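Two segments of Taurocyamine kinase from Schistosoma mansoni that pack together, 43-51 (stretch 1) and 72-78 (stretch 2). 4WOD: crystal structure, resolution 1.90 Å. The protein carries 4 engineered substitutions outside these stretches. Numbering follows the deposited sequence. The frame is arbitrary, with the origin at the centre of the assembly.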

# COMPACT_ATOMS: atom_id res chain seq x y z
N GLY A 43 6.24 36.59 -18.51
CA GLY A 43 4.86 36.99 -18.72
C GLY A 43 3.81 35.95 -18.39
O GLY A 43 2.63 36.15 -18.68
N GLY A 44 4.24 34.84 -17.80
CA GLY A 44 3.32 33.76 -17.47
C GLY A 44 2.53 34.02 -16.19
O GLY A 44 2.96 34.80 -15.34
N THR A 45 1.39 33.34 -16.06
CA THR A 45 0.52 33.47 -14.89
C THR A 45 0.32 32.14 -14.17
O THR A 45 0.51 31.07 -14.78
N LEU A 46 -0.09 32.20 -12.90
CA LEU A 46 -0.40 31.00 -12.13
C LEU A 46 -1.58 30.23 -12.72
O LEU A 46 -1.60 28.99 -12.66
N ALA A 47 -2.56 30.95 -13.27
CA ALA A 47 -3.64 30.29 -14.02
C ALA A 47 -3.08 29.35 -15.10
O ALA A 47 -3.55 28.23 -15.26
N GLN A 48 -2.06 29.81 -15.82
CA GLN A 48 -1.47 28.96 -16.85
C GLN A 48 -0.83 27.72 -16.24
O GLN A 48 -0.89 26.64 -16.85
N CYS A 49 -0.23 27.88 -15.05
CA CYS A 49 0.37 26.74 -14.33
C CYS A 49 -0.64 25.67 -13.89
O CYS A 49 -0.34 24.48 -13.95
N VAL A 50 -1.81 26.10 -13.42
CA VAL A 50 -2.79 25.18 -12.81
C VAL A 50 -3.92 24.77 -13.74
O VAL A 50 -4.77 23.94 -13.38
N ASN A 51 -3.94 25.36 -14.92
CA ASN A 51 -4.99 25.12 -15.90
C ASN A 51 -5.26 23.64 -16.14
O ASN A 51 -6.41 23.20 -16.13
N THR A 72 8.30 33.13 -8.86
CA THR A 72 7.25 34.16 -8.90
C THR A 72 6.05 33.77 -8.06
O THR A 72 5.48 34.59 -7.32
N PHE A 73 5.66 32.50 -8.13
CA PHE A 73 4.57 32.01 -7.27
C PHE A 73 5.08 31.06 -6.19
O PHE A 73 4.50 30.00 -5.92
N ARG A 74 6.15 31.47 -5.53
CA ARG A 74 6.85 30.60 -4.58
C ARG A 74 6.03 30.04 -3.41
O ARG A 74 6.25 28.90 -3.01
N ASP A 75 5.12 30.83 -2.84
CA ASP A 75 4.35 30.36 -1.69
C ASP A 75 3.54 29.12 -2.06
O ASP A 75 3.31 28.23 -1.23
N PHE A 76 3.10 29.08 -3.31
CA PHE A 76 2.33 27.96 -3.84
C PHE A 76 3.24 26.78 -4.20
O PHE A 76 3.05 25.66 -3.73
N PHE A 77 4.24 27.03 -5.05
CA PHE A 77 5.08 25.93 -5.53
C PHE A 77 5.94 25.28 -4.44
O PHE A 77 6.17 24.07 -4.49
N ASP A 78 6.44 26.08 -3.49
CA ASP A 78 7.28 25.50 -2.42
C ASP A 78 6.44 24.55 -1.58
O ASP A 78 6.91 23.49 -1.16

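What holds the two stretches together? No hydrogen bond crosses between them; the contact is apolar, built from Leu46, Cys49 and Val50 on one side and three phenylalanines on the other. The two helices run 21° from parallel, but their axes come no closer than 12.3 Å, a gap wide enough for aromatic rings to fill.

How does Phe73 reach the first stretch? Its CA-to-CB bond points toward it, and chi1 in m (-44°) carries the ring to the start of the opposing helix, where Phe73 CZ lies 3.2 Å from Leu46 N. Leu46 covers one face: Leu46 CB sits 3.9 Å from the centroid of the Phe73 ring, just 6° off the normal, a CH-pi contact. Gly44 O approaches the ring edge, 3.9 Å from Phe73 CZ.

Why is Leu46 central although its CA-to-CB bond points sideways? The backbone sets Leu46 CB over the Phe73 ring; chi1 t and chi2 p then send Leu46 CD1 to Phe76, 3.5 Å from Phe76 CD2, and to Phe77, 4.3 Å from Phe77 CE2. Phe76, with chi1 t, also meets Val50, whose m rotamer leaves Val50 CG1 3.8 Å from Phe76 CZ.

What does Cys49 add? Pointing toward the second stretch with chi1 m, it places Cys49 SG 3.8 Å from Phe77 CZ, at that ring's edge, and 4.4 Å from Phe73 CE2, obliquely. Phe77 starts out sideways, but its m rotamer brings the ring end nearer.

Where do the polar side chains find partners? Some pair within their own stretch, others elsewhere in the structure. Thr45, chi1 p, caps its helix by accepting from Gln48 N at Thr45 OG1 (3.3 Å), while Gln48 OE1 accepts from Thr45 N at 3.0 Å. Arg74 NE forms a 2.7 Å salt bridge with Asp78 OD2, one turn along, beyond reach of the first stretch.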

# COMPACT_ATOMS: atom_id res chain seq x y z
CB THR A 45 -0.87 33.98 -15.28
OG1 THR A 45 -1.51 33.03 -16.13
CG2 THR A 45 -0.74 35.27 -16.01
CB LEU A 46 -0.69 31.37 -10.67
CG LEU A 46 -0.95 30.30 -9.60
CD1 LEU A 46 0.15 29.20 -9.50
CD2 LEU A 46 -1.15 30.97 -8.25
CB ALA A 47 -4.57 31.33 -14.67
CB GLN A 48 -0.43 29.72 -17.68
CG GLN A 48 -1.04 30.73 -18.61
CD GLN A 48 0.02 31.56 -19.27
OE1 GLN A 48 1.05 31.87 -18.67
NE2 GLN A 48 -0.21 31.92 -20.53
CB CYS A 49 1.12 27.20 -13.09
SG CYS A 49 2.50 28.34 -13.34
CB VAL A 50 -3.42 25.80 -11.53
CG1 VAL A 50 -2.36 26.04 -10.46
CG2 VAL A 50 -4.16 27.10 -11.86
CB ASN A 51 -4.63 25.80 -17.22
CG ASN A 51 -5.78 25.80 -18.20
OD1 ASN A 51 -6.77 26.50 -18.00
ND2 ASN A 51 -5.66 25.02 -19.25
CB THR A 72 6.80 34.44 -10.35
OG1 THR A 72 7.95 34.74 -11.14
CG2 THR A 72 5.80 35.63 -10.41
CB PHE A 73 3.49 31.35 -8.14
CG PHE A 73 3.16 32.14 -9.38
CD1 PHE A 73 2.49 33.36 -9.29
CD2 PHE A 73 3.52 31.67 -10.64
CE1 PHE A 73 2.17 34.09 -10.43
CE2 PHE A 73 3.22 32.40 -11.79
CZ PHE A 73 2.54 33.62 -11.69
CB ARG A 74 8.05 31.34 -4.00
CG ARG A 74 8.88 30.43 -3.13
CD ARG A 74 10.34 30.67 -3.31
NE ARG A 74 11.06 30.14 -2.17
CZ ARG A 74 12.25 30.58 -1.79
NH1 ARG A 74 12.83 31.56 -2.48
NH2 ARG A 74 12.85 30.06 -0.73
CB ASP A 75 3.39 31.43 -1.16
CG ASP A 75 4.09 32.67 -0.64
OD1 ASP A 75 5.32 32.65 -0.44
OD2 ASP A 75 3.38 33.67 -0.43
CB PHE A 76 1.51 28.41 -5.07
CG PHE A 76 0.89 27.28 -5.86
CD1 PHE A 76 -0.23 26.61 -5.37
CD2 PHE A 76 1.40 26.91 -7.10
CE1 PHE A 76 -0.82 25.57 -6.11
CE2 PHE A 76 0.81 25.87 -7.85
CZ PHE A 76 -0.29 25.20 -7.35
CB PHE A 77 5.98 26.39 -6.69
CG PHE A 77 5.29 26.39 -8.03
CD1 PHE A 77 5.11 25.21 -8.74
CD2 PHE A 77 4.81 27.58 -8.57
CE1 PHE A 77 4.46 25.21 -9.98
CE2 PHE A 77 4.17 27.58 -9.81
CZ PHE A 77 3.99 26.38 -10.51
CB ASP A 78 7.90 26.59 -1.55
CG ASP A 78 9.25 27.04 -2.06
OD1 ASP A 78 9.64 26.59 -3.16
OD2 ASP A 78 9.92 27.85 -1.38